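Local coordinates for protein DMATS type aromatic prenyltransferase (Streptomyces coelicolor, PDB 6ZS0) that probably transfers a dimethylallyl group to the 5-position of the indole ring of tryptophan, working as an aromatic prenyltransferase with an ABBA barrel, at residues A[208-213]-A[251-256]; A[212-217]-A[235-240]; A[247-252]-A[278-283]; A[274-279]-A[324-329]; A[293-298]-A[337-342]. All coordinates share one frame; numbering follows the deposited sequence.

Interaction 1: A[208-213]-A[251-256]; sequences RHDNLT and GRPAQS
Two neighbouring strands of the ten-stranded antiparallel ABBA barrel, 202-209 and 254-260, meet here where the first ends and the second begins. R208 faces Q255 as a non-hydrogen-bonded pair, and H209 faces A254 as a hydrogen-bonded one. H209 N donates to A254 O over 2.8 Å, arriving above the carbonyl plane, whereas the return bond from A254 N to H209 O is weak at 3.3 Å. A water reinforces this frayed end by donating to H209 O and accepting from A254 N and L212 N. The H209 side chain, with CG anti to the carbonyl carbon (chi1 -60°), reaches along the second strand and puts its ring edge against S256, so that NE2 lies 2.7 Å from S256 OG in a nearly straight hydrogen bond (164°). An alanine in place of H209 would probably leave the buried S256 hydroxyl without this partner, although H258 NE2 also bonds to it. On the same face as H209, L212 CD2 rests on A254 CB at 3.8 Å. On the other face, R208 and P253 run side by side, R208 CG 3.4 Å from P253 CB. D210 OD1 lies 3.4 Å from P253 CG and has no polar partner in the model. The chemistry is thus uneven: a buried imidazole-hydroxyl bond backs one strong backbone bond, while beyond H209, on the P253 side of A254, water and the proline ring take over from strand pairing.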
# COMPACT_ATOMS: atom_id res chain seq x y z
N ARG A 208 -10.21 -3.60 -8.66
CA ARG A 208 -11.25 -3.43 -7.62
C ARG A 208 -12.25 -4.58 -7.74
O ARG A 208 -12.60 -4.93 -8.89
CB ARG A 208 -11.95 -2.08 -7.83
CG ARG A 208 -12.69 -1.55 -6.61
CD ARG A 208 -13.29 -0.16 -6.87
NE ARG A 208 -12.70 0.48 -8.04
CZ ARG A 208 -11.80 1.47 -8.04
NH1 ARG A 208 -11.33 1.92 -9.19
NH2 ARG A 208 -11.36 2.02 -6.90
N HIS A 209 -12.72 -5.12 -6.62
CA HIS A 209 -13.72 -6.22 -6.63
C HIS A 209 -14.84 -5.85 -5.68
O HIS A 209 -14.65 -5.91 -4.48
CB HIS A 209 -13.08 -7.56 -6.27
CG HIS A 209 -11.99 -7.97 -7.20
ND1 HIS A 209 -12.23 -8.40 -8.49
CD2 HIS A 209 -10.64 -7.97 -7.03
CE1 HIS A 209 -11.08 -8.65 -9.07
NE2 HIS A 209 -10.09 -8.39 -8.20
N ASP A 210 -15.96 -5.41 -6.22
CA ASP A 210 -17.15 -5.08 -5.41
C ASP A 210 -17.87 -6.37 -5.01
O ASP A 210 -18.02 -7.27 -5.88
CB ASP A 210 -18.07 -4.16 -6.20
CG ASP A 210 -17.45 -2.85 -6.64
OD1 ASP A 210 -16.37 -2.50 -6.15
OD2 ASP A 210 -18.07 -2.17 -7.50
N ASN A 211 -18.30 -6.44 -3.76
CA ASN A 211 -19.13 -7.53 -3.18
C ASN A 211 -18.42 -8.85 -3.46
O ASN A 211 -19.06 -9.83 -3.93
CB ASN A 211 -20.55 -7.50 -3.74
CG ASN A 211 -21.21 -6.16 -3.53
OD1 ASN A 211 -21.19 -5.61 -2.43
ND2 ASN A 211 -21.79 -5.61 -4.58
N LEU A 212 -17.13 -8.90 -3.24
CA LEU A 212 -16.36 -10.14 -3.48
C LEU A 212 -16.84 -11.26 -2.56
O LEU A 212 -17.10 -11.02 -1.38
CB LEU A 212 -14.87 -9.88 -3.26
CG LEU A 212 -13.90 -11.00 -3.64
CD1 LEU A 212 -13.89 -11.33 -5.12
CD2 LEU A 212 -12.51 -10.61 -3.20
N THR A 213 -16.92 -12.47 -3.11
CA THR A 213 -17.21 -13.70 -2.36
C THR A 213 -15.98 -14.59 -2.29
O THR A 213 -15.03 -14.40 -3.08
CB THR A 213 -18.33 -14.52 -3.03
OG1 THR A 213 -17.86 -14.88 -4.33
CG2 THR A 213 -19.61 -13.73 -3.11
N GLY A 251 -18.48 -3.97 2.74
CA GLY A 251 -17.82 -2.68 3.02
C GLY A 251 -17.15 -2.14 1.77
O GLY A 251 -17.68 -2.32 0.65
N ARG A 252 -16.06 -1.41 1.93
CA ARG A 252 -15.37 -0.88 0.74
C ARG A 252 -14.82 -2.07 -0.05
O ARG A 252 -14.66 -3.16 0.49
CB ARG A 252 -14.26 0.08 1.16
CG ARG A 252 -12.98 -0.61 1.56
CD ARG A 252 -11.96 0.37 2.12
NE ARG A 252 -12.43 0.85 3.40
CZ ARG A 252 -11.90 1.88 4.07
NH1 ARG A 252 -12.40 2.21 5.26
NH2 ARG A 252 -10.89 2.55 3.55
N PRO A 253 -14.55 -1.87 -1.35
CA PRO A 253 -14.17 -2.98 -2.21
C PRO A 253 -12.83 -3.64 -1.80
O PRO A 253 -11.92 -3.00 -1.29
CB PRO A 253 -14.05 -2.30 -3.60
CG PRO A 253 -14.83 -1.03 -3.49
CD PRO A 253 -14.64 -0.61 -2.05
N ALA A 254 -12.74 -4.94 -1.99
CA ALA A 254 -11.50 -5.70 -1.96
C ALA A 254 -10.71 -5.33 -3.22
O ALA A 254 -11.30 -4.80 -4.17
CB ALA A 254 -11.73 -7.18 -1.84
N GLN A 255 -9.43 -5.64 -3.22
CA GLN A 255 -8.56 -5.40 -4.39
C GLN A 255 -7.74 -6.64 -4.63
O GLN A 255 -7.45 -7.41 -3.66
CB GLN A 255 -7.67 -4.17 -4.21
CG GLN A 255 -8.47 -2.88 -4.12
CD GLN A 255 -7.57 -1.67 -4.06
OE1 GLN A 255 -6.50 -1.64 -4.66
NE2 GLN A 255 -8.06 -0.63 -3.41
N SER A 256 -7.35 -6.84 -5.88
CA SER A 256 -6.31 -7.83 -6.22
C SER A 256 -5.20 -7.12 -6.98
O SER A 256 -5.48 -6.09 -7.62
CB SER A 256 -6.86 -9.02 -6.99
OG SER A 256 -7.43 -8.61 -8.22
O HOH W 1 -15.48 -6.61 -1.99
O HOH W 2 -17.49 -4.81 -1.35

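Interaction 2: A[212-217]-A[235-240]; sequences LTAGRA and FFRTAA
L212 leads into the short helix 214-217, which packs against helix 229-240 on the outer, helical layer of the ABBA barrel. L212 lays CG 3.9 Å from F236 CE1, its side chain crossing the ring obliquely, while its carbonyl O meets the ring edge, 3.2 Å from F236 CZ. T213 is the N-cap: its OG1 accepts from R216 N at 3.1 Å, and its carbonyl carbon lies over one face of the F236 ring. A214 N covers the same face, and A214 CB touches F236 CD2 at 3.6 Å. R237, whose NH1 is salt-bridged to E233, adds a flank: A214 CB sits over one face of its guanidinium, 3.7 Å from R237 NH2. The F236 ring reaches the helix start because its CG stands anti to the backbone N (chi1 177°). An alanine at F236 would probably remove the ring that A214 and A217 pack on and loosen the join between the two helices. A217 comes last, its CB 4.0 Å from F236 CD1.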
# COMPACT_ATOMS: atom_id res chain seq x y z
N LEU A 212 -17.13 -8.90 -3.24
CA LEU A 212 -16.36 -10.14 -3.48
C LEU A 212 -16.84 -11.26 -2.56
O LEU A 212 -17.10 -11.02 -1.38
CB LEU A 212 -14.87 -9.88 -3.26
CG LEU A 212 -13.90 -11.00 -3.64
CD1 LEU A 212 -13.89 -11.33 -5.12
CD2 LEU A 212 -12.51 -10.61 -3.20
N THR A 213 -16.92 -12.47 -3.11
CA THR A 213 -17.21 -13.70 -2.36
C THR A 213 -15.98 -14.59 -2.29
O THR A 213 -15.03 -14.40 -3.08
CB THR A 213 -18.33 -14.52 -3.03
OG1 THR A 213 -17.86 -14.88 -4.33
CG2 THR A 213 -19.61 -13.73 -3.11
N ALA A 214 -15.99 -15.52 -1.35
CA ALA A 214 -14.87 -16.43 -1.12
C ALA A 214 -14.63 -17.24 -2.41
O ALA A 214 -13.49 -17.37 -2.81
CB ALA A 214 -15.19 -17.30 0.07
N GLY A 215 -15.69 -17.74 -3.04
CA GLY A 215 -15.59 -18.51 -4.29
C GLY A 215 -15.03 -17.70 -5.43
O GLY A 215 -14.20 -18.22 -6.18
N ARG A 216 -15.46 -16.44 -5.58
CA ARG A 216 -14.98 -15.59 -6.69
C ARG A 216 -13.50 -15.28 -6.44
O ARG A 216 -12.70 -15.31 -7.40
CB ARG A 216 -15.84 -14.34 -6.84
CG ARG A 216 -15.60 -13.62 -8.15
CD ARG A 216 -16.44 -12.38 -8.35
NE ARG A 216 -17.85 -12.70 -8.12
CZ ARG A 216 -18.60 -12.18 -7.17
NH1 ARG A 216 -18.14 -11.19 -6.42
NH2 ARG A 216 -19.85 -12.61 -7.01
N ALA A 217 -13.15 -15.04 -5.18
CA ALA A 217 -11.77 -14.72 -4.75
C ALA A 217 -10.85 -15.88 -5.15
O ALA A 217 -9.79 -15.63 -5.70
CB ALA A 217 -11.75 -14.47 -3.27
N PHE A 235 -8.21 -17.49 3.72
CA PHE A 235 -7.73 -16.15 4.08
C PHE A 235 -8.93 -15.21 4.00
O PHE A 235 -9.14 -14.42 4.94
CB PHE A 235 -6.60 -15.71 3.16
CG PHE A 235 -6.36 -14.23 3.18
CD1 PHE A 235 -5.75 -13.64 4.28
CD2 PHE A 235 -6.76 -13.43 2.13
CE1 PHE A 235 -5.57 -12.27 4.33
CE2 PHE A 235 -6.52 -12.07 2.17
CZ PHE A 235 -5.93 -11.50 3.26
N PHE A 236 -9.68 -15.28 2.91
CA PHE A 236 -10.90 -14.44 2.72
C PHE A 236 -11.78 -14.57 3.97
O PHE A 236 -12.23 -13.56 4.52
CB PHE A 236 -11.64 -14.83 1.44
CG PHE A 236 -12.93 -14.07 1.20
CD1 PHE A 236 -13.00 -13.05 0.26
CD2 PHE A 236 -14.08 -14.42 1.87
CE1 PHE A 236 -14.21 -12.38 0.04
CE2 PHE A 236 -15.27 -13.73 1.67
CZ PHE A 236 -15.33 -12.72 0.75
N ARG A 237 -12.05 -15.79 4.41
CA ARG A 237 -13.00 -16.02 5.53
C ARG A 237 -12.41 -15.54 6.85
O ARG A 237 -13.16 -14.95 7.65
CB ARG A 237 -13.38 -17.50 5.60
CG ARG A 237 -14.21 -17.96 4.41
CD ARG A 237 -14.88 -19.30 4.66
NE ARG A 237 -16.00 -19.44 3.75
CZ ARG A 237 -15.96 -20.02 2.55
NH1 ARG A 237 -14.83 -20.55 2.09
NH2 ARG A 237 -17.05 -20.05 1.80
N THR A 238 -11.12 -15.76 7.09
CA THR A 238 -10.46 -15.34 8.35
C THR A 238 -10.49 -13.81 8.42
O THR A 238 -10.82 -13.28 9.48
CB THR A 238 -9.04 -15.88 8.48
OG1 THR A 238 -9.12 -17.31 8.45
CG2 THR A 238 -8.34 -15.41 9.74
N ALA A 239 -10.14 -13.14 7.34
CA ALA A 239 -9.95 -11.67 7.32
C ALA A 239 -11.30 -10.98 7.45
O ALA A 239 -11.43 -10.02 8.19
CB ALA A 239 -9.23 -11.26 6.05
N ALA A 240 -12.29 -11.48 6.73
CA ALA A 240 -13.57 -10.77 6.54
C ALA A 240 -14.50 -10.98 7.75
O ALA A 240 -15.35 -10.13 7.94
CB ALA A 240 -14.19 -11.21 5.26

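Interaction 3: A[247-252]-A[278-283]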
# COMPACT_ATOMS: atom_id res chain seq x y z
N GLY A 247 -23.41 -12.66 0.79
CA GLY A 247 -23.73 -12.15 -0.56
C GLY A 247 -22.55 -11.41 -1.17
O GLY A 247 -22.70 -10.82 -2.26
N GLY A 248 -21.43 -11.41 -0.46
CA GLY A 248 -20.23 -10.68 -0.87
C GLY A 248 -19.86 -9.68 0.19
O GLY A 248 -20.75 -9.18 0.91
N LEU A 249 -18.59 -9.39 0.31
CA LEU A 249 -18.09 -8.37 1.25
C LEU A 249 -18.91 -7.11 1.04
O LEU A 249 -19.10 -6.69 -0.11
CB LEU A 249 -16.61 -8.12 0.98
CG LEU A 249 -15.70 -9.30 1.26
CD1 LEU A 249 -14.26 -8.92 1.06
CD2 LEU A 249 -15.92 -9.87 2.66
N ASP A 250 -19.38 -6.49 2.12
CA ASP A 250 -20.35 -5.39 2.03
C ASP A 250 -19.78 -4.06 2.50
O ASP A 250 -20.55 -3.13 2.53
CB ASP A 250 -21.62 -5.74 2.79
CG ASP A 250 -21.39 -6.15 4.23
OD1 ASP A 250 -22.41 -6.50 4.87
OD2 ASP A 250 -20.27 -6.06 4.72
N GLY A 251 -18.48 -3.97 2.74
CA GLY A 251 -17.82 -2.68 3.02
C GLY A 251 -17.15 -2.14 1.77
O GLY A 251 -17.68 -2.32 0.65
N ARG A 252 -16.06 -1.41 1.93
CA ARG A 252 -15.37 -0.88 0.74
C ARG A 252 -14.82 -2.07 -0.05
O ARG A 252 -14.66 -3.16 0.49
CB ARG A 252 -14.26 0.08 1.16
CG ARG A 252 -12.98 -0.61 1.56
CD ARG A 252 -11.96 0.37 2.12
NE ARG A 252 -12.43 0.85 3.40
CZ ARG A 252 -11.90 1.88 4.07
NH1 ARG A 252 -12.40 2.21 5.26
NH2 ARG A 252 -10.89 2.55 3.55
N ARG A 278 -10.50 -3.25 8.26
CA ARG A 278 -11.01 -2.18 9.17
C ARG A 278 -12.51 -2.03 9.03
O ARG A 278 -13.13 -1.47 9.94
CB ARG A 278 -10.31 -0.83 8.97
CG ARG A 278 -10.47 -0.18 7.61
CD ARG A 278 -9.92 1.24 7.66
NE ARG A 278 -10.78 2.02 8.53
CZ ARG A 278 -10.46 3.17 9.16
NH1 ARG A 278 -11.34 3.74 9.94
NH2 ARG A 278 -9.28 3.72 9.00
N ASP A 279 -13.11 -2.40 7.88
CA ASP A 279 -14.56 -2.27 7.65
C ASP A 279 -15.33 -3.45 8.23
O ASP A 279 -16.53 -3.38 8.22
CB ASP A 279 -14.87 -2.15 6.16
CG ASP A 279 -14.46 -0.84 5.54
OD1 ASP A 279 -13.99 0.05 6.29
OD2 ASP A 279 -14.71 -0.68 4.33
N TYR A 280 -14.65 -4.46 8.78
CA TYR A 280 -15.29 -5.78 9.10
C TYR A 280 -15.04 -6.18 10.55
O TYR A 280 -15.29 -7.35 10.87
CB TYR A 280 -14.80 -6.87 8.13
CG TYR A 280 -15.12 -6.53 6.69
CD1 TYR A 280 -16.42 -6.37 6.28
CD2 TYR A 280 -14.13 -6.34 5.75
CE1 TYR A 280 -16.74 -6.00 4.99
CE2 TYR A 280 -14.41 -6.01 4.44
CZ TYR A 280 -15.73 -5.84 4.05
OH TYR A 280 -16.06 -5.44 2.78
N VAL A 281 -14.57 -5.26 11.38
CA VAL A 281 -14.24 -5.55 12.80
C VAL A 281 -14.90 -4.51 13.70
O VAL A 281 -15.17 -3.41 13.24
CB VAL A 281 -12.72 -5.52 13.02
CG1 VAL A 281 -12.05 -6.64 12.27
CG2 VAL A 281 -12.13 -4.18 12.65
N ARG A 282 -15.03 -4.84 14.99
CA ARG A 282 -15.49 -3.87 16.02
C ARG A 282 -14.35 -2.93 16.38
O ARG A 282 -14.63 -1.80 16.73
CB ARG A 282 -15.91 -4.59 17.30
CG ARG A 282 -17.08 -5.54 17.14
CD ARG A 282 -17.36 -6.27 18.45
NE ARG A 282 -18.57 -7.09 18.42
CZ ARG A 282 -18.65 -8.34 17.93
NH1 ARG A 282 -19.81 -8.98 17.97
NH2 ARG A 282 -17.59 -8.92 17.40
N HIS A 283 -13.11 -3.41 16.36
CA HIS A 283 -11.92 -2.65 16.82
C HIS A 283 -10.65 -3.33 16.35
O HIS A 283 -10.71 -4.47 15.81
CB HIS A 283 -11.95 -2.43 18.35
CG HIS A 283 -12.14 -3.68 19.13
ND1 HIS A 283 -11.17 -4.64 19.21
CD2 HIS A 283 -13.20 -4.14 19.85
CE1 HIS A 283 -11.60 -5.64 19.96
NE2 HIS A 283 -12.84 -5.36 20.37
O HOH W 3 -14.17 -5.75 0.76
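Tight packing here centres on D279 and Y280 of one loop, which 247-252 of the other binds. R252 holds the D279 carboxylate side-on in a salt bridge with two nitrogens: R252 NE donates to D279 OD2 at 2.9 Å, from above the carboxylate plane, and R252 NH1 meets the syn lone pair of D279 OD1, also at 2.9 Å. The anti lone pair of D279 OD2 takes R252 N over 2.8 Å, so this one oxygen holds two donors. D59 is a second anionic partner of R252. The Y280 ring lies between D279 CB on one face and L249 CD2 on the other, and its OH accepts from G251 N at 2.8 Å; a water links Y280 OH to R252 O. The looser side belongs to exposed D250, which slides past Y280, its OD2 3.5 Å from Y280 CE1 and its carboxylate nearly coplanar with the ring. The loops, one leading into strand 254-260 and the other out of strand 270-275, lie between helix 229-240, whose F236 and A240 touch L249, and helix 284-297, whose R290 bonds to Y280 O.

Interaction 4: A[274-279]-A[324-329]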
# COMPACT_ATOMS: atom_id res chain seq x y z
N TYR A 274 -6.22 -8.30 -1.29
CA TYR A 274 -6.28 -7.27 -0.22
C TYR A 274 -7.71 -7.21 0.32
O TYR A 274 -8.67 -7.00 -0.47
CB TYR A 274 -5.90 -5.89 -0.76
CG TYR A 274 -4.53 -5.79 -1.40
CD1 TYR A 274 -3.43 -5.31 -0.71
CD2 TYR A 274 -4.35 -6.17 -2.72
CE1 TYR A 274 -2.17 -5.23 -1.30
CE2 TYR A 274 -3.11 -6.07 -3.34
CZ TYR A 274 -2.02 -5.63 -2.63
OH TYR A 274 -0.78 -5.58 -3.24
N ILE A 275 -7.87 -7.40 1.62
CA ILE A 275 -9.17 -7.26 2.31
C ILE A 275 -9.10 -6.05 3.25
O ILE A 275 -8.26 -6.00 4.13
CB ILE A 275 -9.51 -8.56 3.07
CG1 ILE A 275 -9.51 -9.80 2.18
CG2 ILE A 275 -10.82 -8.40 3.81
CD1 ILE A 275 -10.45 -9.77 1.06
N PRO A 276 -10.03 -5.09 3.10
CA PRO A 276 -10.10 -3.91 3.99
C PRO A 276 -10.70 -4.29 5.35
O PRO A 276 -11.84 -3.91 5.68
CB PRO A 276 -10.96 -2.94 3.19
CG PRO A 276 -11.87 -3.82 2.40
CD PRO A 276 -11.03 -5.03 2.03
N VAL A 277 -9.88 -4.96 6.16
CA VAL A 277 -10.33 -5.58 7.44
C VAL A 277 -10.93 -4.52 8.36
O VAL A 277 -11.82 -4.86 9.14
CB VAL A 277 -9.18 -6.34 8.12
CG1 VAL A 277 -8.04 -5.45 8.48
CG2 VAL A 277 -9.64 -7.10 9.35
N ARG A 278 -10.50 -3.25 8.26
CA ARG A 278 -11.01 -2.18 9.17
C ARG A 278 -12.51 -2.03 9.03
O ARG A 278 -13.13 -1.47 9.94
CB ARG A 278 -10.31 -0.83 8.97
CG ARG A 278 -10.47 -0.18 7.61
CD ARG A 278 -9.92 1.24 7.66
NE ARG A 278 -10.78 2.02 8.53
CZ ARG A 278 -10.46 3.17 9.16
NH1 ARG A 278 -11.34 3.74 9.94
NH2 ARG A 278 -9.28 3.72 9.00
N ASP A 279 -13.11 -2.40 7.88
CA ASP A 279 -14.56 -2.27 7.65
C ASP A 279 -15.33 -3.45 8.23
O ASP A 279 -16.53 -3.38 8.22
CB ASP A 279 -14.87 -2.15 6.16
CG ASP A 279 -14.46 -0.84 5.54
OD1 ASP A 279 -13.99 0.05 6.29
OD2 ASP A 279 -14.71 -0.68 4.33
N ILE A 324 -5.11 -1.29 11.80
CA ILE A 324 -4.90 -2.26 10.69
C ILE A 324 -5.96 -1.96 9.64
O ILE A 324 -7.13 -2.26 9.86
CB ILE A 324 -4.94 -3.71 11.18
CG1 ILE A 324 -3.86 -3.98 12.21
CG2 ILE A 324 -4.84 -4.64 9.98
CD1 ILE A 324 -3.91 -5.38 12.81
N ALA A 325 -5.56 -1.35 8.52
CA ALA A 325 -6.48 -0.92 7.45
C ALA A 325 -6.80 -2.10 6.52
O ALA A 325 -7.97 -2.33 6.22
CB ALA A 325 -5.88 0.21 6.69
N TYR A 326 -5.78 -2.80 6.05
CA TYR A 326 -5.94 -3.96 5.16
C TYR A 326 -5.08 -5.11 5.68
O TYR A 326 -4.03 -4.88 6.28
CB TYR A 326 -5.50 -3.68 3.72
CG TYR A 326 -6.38 -2.78 2.91
CD1 TYR A 326 -6.41 -1.42 3.11
CD2 TYR A 326 -7.19 -3.30 1.91
CE1 TYR A 326 -7.23 -0.59 2.34
CE2 TYR A 326 -7.99 -2.50 1.11
CZ TYR A 326 -8.03 -1.14 1.35
OH TYR A 326 -8.85 -0.35 0.56
N LEU A 327 -5.50 -6.32 5.34
CA LEU A 327 -4.66 -7.52 5.38
C LEU A 327 -4.56 -8.06 3.96
O LEU A 327 -5.52 -7.97 3.22
CB LEU A 327 -5.29 -8.57 6.29
CG LEU A 327 -5.29 -8.26 7.78
CD1 LEU A 327 -5.99 -9.36 8.54
CD2 LEU A 327 -3.89 -8.01 8.31
N ALA A 328 -3.43 -8.64 3.60
CA ALA A 328 -3.23 -9.17 2.25
C ALA A 328 -2.51 -10.51 2.33
O ALA A 328 -1.62 -10.68 3.20
CB ALA A 328 -2.44 -8.21 1.38
N LEU A 329 -2.86 -11.38 1.42
CA LEU A 329 -2.15 -12.66 1.16
C LEU A 329 -1.52 -12.55 -0.22
O LEU A 329 -2.24 -12.37 -1.21
CB LEU A 329 -3.15 -13.80 1.26
CG LEU A 329 -2.55 -15.19 1.10
CD1 LEU A 329 -1.58 -15.49 2.22
CD2 LEU A 329 -3.66 -16.22 1.01
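Backbones of 274-279 and 324-329 run antiparallel, 162° apart end to end, with Y274 facing A328 as a non-hydrogen-bonded pair and I275 facing L327 as a hydrogen-bonded one. I275 N donates to L327 O at 2.9 Å, almost along the C=O axis, and L327 N answers to I275 O at 3.0 Å in the carbonyl plane. The ladder then breaks: P276 centres an inverse gamma turn, and beyond it a weak bond from R278 N to A325 O is all that carries the backbone pairing on. On the face of Y274 and A328, Y274 CD1 lies 3.7 Å from A328 CB. Y326 brings its ring alongside the turn, where P276 CA stands over one face in a CH-pi contact, 4.0 Å from the ring centroid, and P276 CB meets Y326 CE2 at 3.7 Å. V277 turns CG1 onto the neighbouring strand: placed between the backbone N and the carbonyl carbon (chi1 62°), it touches I324 CG2 at 3.6 Å and L327 CG at 4.0 Å. A287 of helix 284-297 covers V277 and I324, while A291 of that helix covers L327. The R278 side chain adds its aliphatic part, CG lying beside the A325 backbone. Such a layering, with paired strands inside and helices packed on their outer face, is characteristic of the ABBA barrel of aromatic prenyltransferases, here where strand 270-275 gives way to a 3-10 turn.

Interaction 5: A[293-298]-A[337-342]; sequences TVLHHH and PRVTAY
V339 is the hub of this apolar contact, its two methyls splayed into the end of helix 284-297. V294 CG1 meets V339 CG2 at 3.6 Å, the two valines crossing obliquely, and L295 CD2 lies 3.8 Å from V339 CB on the flank. V294 CG1 is anti to its backbone N (chi1 174°), while V339 CG2 is anti to the carbonyl carbon. The H298 ring approaches at about a right angle, CD2 4.2 Å from V339 CG2, while ND1 is as far from P337 CB. No direct hydrogen bond links the segments; instead a water donates to P337 O at 3.0 Å and, weakly, to H298 O. Further out, F70 and M300 back L295, F235 of helix 229-240 backs V294, and L329 touches H298. Backbone pairing fixes V339 itself: strand 338-344 lies between strands 324-332 and 64-70, V339 being bonded to F70 and its neighbour T340 to A328, and helix 284-297 rests across the place where strands 338-344 and 64-70 close the barrel.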
# COMPACT_ATOMS: atom_id res chain seq x y z
N THR A 293 -4.22 -15.09 13.33
CA THR A 293 -4.73 -16.38 12.78
C THR A 293 -4.16 -16.61 11.37
O THR A 293 -3.71 -17.73 11.09
CB THR A 293 -6.26 -16.43 12.77
OG1 THR A 293 -6.70 -16.24 14.12
CG2 THR A 293 -6.80 -17.73 12.20
N VAL A 294 -4.17 -15.61 10.51
CA VAL A 294 -3.64 -15.75 9.12
C VAL A 294 -2.15 -16.08 9.18
O VAL A 294 -1.69 -16.98 8.43
CB VAL A 294 -3.89 -14.49 8.28
CG1 VAL A 294 -3.22 -14.60 6.92
CG2 VAL A 294 -5.38 -14.21 8.14
N LEU A 295 -1.41 -15.37 10.02
CA LEU A 295 0.04 -15.58 10.16
C LEU A 295 0.29 -17.03 10.61
O LEU A 295 1.12 -17.74 9.96
CB LEU A 295 0.60 -14.56 11.14
CG LEU A 295 0.73 -13.14 10.59
CD1 LEU A 295 1.02 -12.17 11.72
CD2 LEU A 295 1.81 -13.07 9.53
N HIS A 296 -0.44 -17.47 11.63
CA HIS A 296 -0.29 -18.84 12.20
C HIS A 296 -0.57 -19.89 11.10
O HIS A 296 0.20 -20.89 11.03
CB HIS A 296 -1.17 -19.00 13.44
CG HIS A 296 -0.70 -18.18 14.61
ND1 HIS A 296 -1.50 -17.94 15.71
CD2 HIS A 296 0.45 -17.51 14.82
CE1 HIS A 296 -0.85 -17.20 16.56
NE2 HIS A 296 0.35 -16.92 16.05
N HIS A 297 -1.54 -19.64 10.23
CA HIS A 297 -1.98 -20.58 9.15
C HIS A 297 -0.90 -20.69 8.07
O HIS A 297 -0.90 -21.70 7.34
CB HIS A 297 -3.35 -20.15 8.60
CG HIS A 297 -4.49 -20.41 9.53
ND1 HIS A 297 -5.82 -20.36 9.12
CD2 HIS A 297 -4.51 -20.73 10.84
CE1 HIS A 297 -6.60 -20.64 10.14
NE2 HIS A 297 -5.82 -20.87 11.22
N HIS A 298 -0.02 -19.71 7.96
CA HIS A 298 1.07 -19.66 6.95
C HIS A 298 2.43 -19.79 7.64
O HIS A 298 3.44 -19.39 7.03
CB HIS A 298 0.92 -18.40 6.08
CG HIS A 298 -0.28 -18.48 5.19
ND1 HIS A 298 -0.26 -19.20 4.02
CD2 HIS A 298 -1.52 -17.98 5.32
CE1 HIS A 298 -1.45 -19.15 3.45
NE2 HIS A 298 -2.25 -18.42 4.24
N PRO A 337 4.00 -18.18 0.23
CA PRO A 337 3.13 -17.01 0.41
C PRO A 337 3.56 -16.06 1.54
O PRO A 337 4.12 -16.51 2.54
CB PRO A 337 1.78 -17.63 0.76
CG PRO A 337 1.80 -18.96 0.04
CD PRO A 337 3.23 -19.43 0.16
N ARG A 338 3.27 -14.77 1.35
CA ARG A 338 3.59 -13.66 2.25
C ARG A 338 2.26 -13.13 2.82
O ARG A 338 1.25 -13.16 2.08
CB ARG A 338 4.30 -12.59 1.41
CG ARG A 338 5.29 -11.73 2.17
CD ARG A 338 6.31 -11.07 1.24
NE ARG A 338 5.80 -10.75 -0.10
CZ ARG A 338 5.22 -9.60 -0.48
NH1 ARG A 338 4.80 -9.46 -1.73
NH2 ARG A 338 5.04 -8.61 0.38
N VAL A 339 2.26 -12.69 4.08
CA VAL A 339 1.07 -12.04 4.71
C VAL A 339 1.45 -10.60 5.03
O VAL A 339 2.51 -10.38 5.65
CB VAL A 339 0.60 -12.78 5.96
CG1 VAL A 339 -0.46 -12.00 6.70
CG2 VAL A 339 0.10 -14.16 5.60
N THR A 340 0.64 -9.64 4.63
CA THR A 340 0.99 -8.21 4.80
C THR A 340 -0.11 -7.52 5.59
O THR A 340 -1.27 -7.75 5.29
CB THR A 340 1.25 -7.53 3.46
OG1 THR A 340 2.27 -8.24 2.75
CG2 THR A 340 1.72 -6.11 3.63
N ALA A 341 0.28 -6.72 6.58
CA ALA A 341 -0.61 -5.84 7.36
C ALA A 341 -0.30 -4.42 6.95
O ALA A 341 0.84 -4.02 7.04
CB ALA A 341 -0.43 -6.05 8.85
N TYR A 342 -1.33 -3.70 6.48
CA TYR A 342 -1.25 -2.26 6.15
C TYR A 342 -1.67 -1.49 7.39
O TYR A 342 -2.80 -1.73 7.88
CB TYR A 342 -2.08 -1.96 4.90
CG TYR A 342 -1.48 -2.63 3.70
CD1 TYR A 342 -1.72 -3.97 3.45
CD2 TYR A 342 -0.53 -2.00 2.93
CE1 TYR A 342 -1.11 -4.64 2.41
CE2 TYR A 342 0.10 -2.65 1.89
CZ TYR A 342 -0.17 -3.98 1.64
OH TYR A 342 0.47 -4.63 0.61
O HOH W 4 3.60 -19.30 3.65

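Followed from the N terminus, interaction 1 closes a loop from strand 202-209 to strand 254-260. Interaction 2 starts from the same stretch, sharing L212 and T213, and closes a shorter loop within that span, joining helix 214-217 to helix 229-240. Interaction 3 opens at the far end of interaction 1, with G251 and R252 in common, and ends on 278-283, whose R278 and D279 also belong to interaction 4, the pairing of strands 270-275 and 324-332. Interactions 4 and 5 cross, for 293-298 lies between the two segments of interaction 4 in sequence and its partner 337-342 lies beyond them. Interactions 1 and 4 thus join strand to strand, 2 helix to helix, 3 loop to loop and 5 helix to strand.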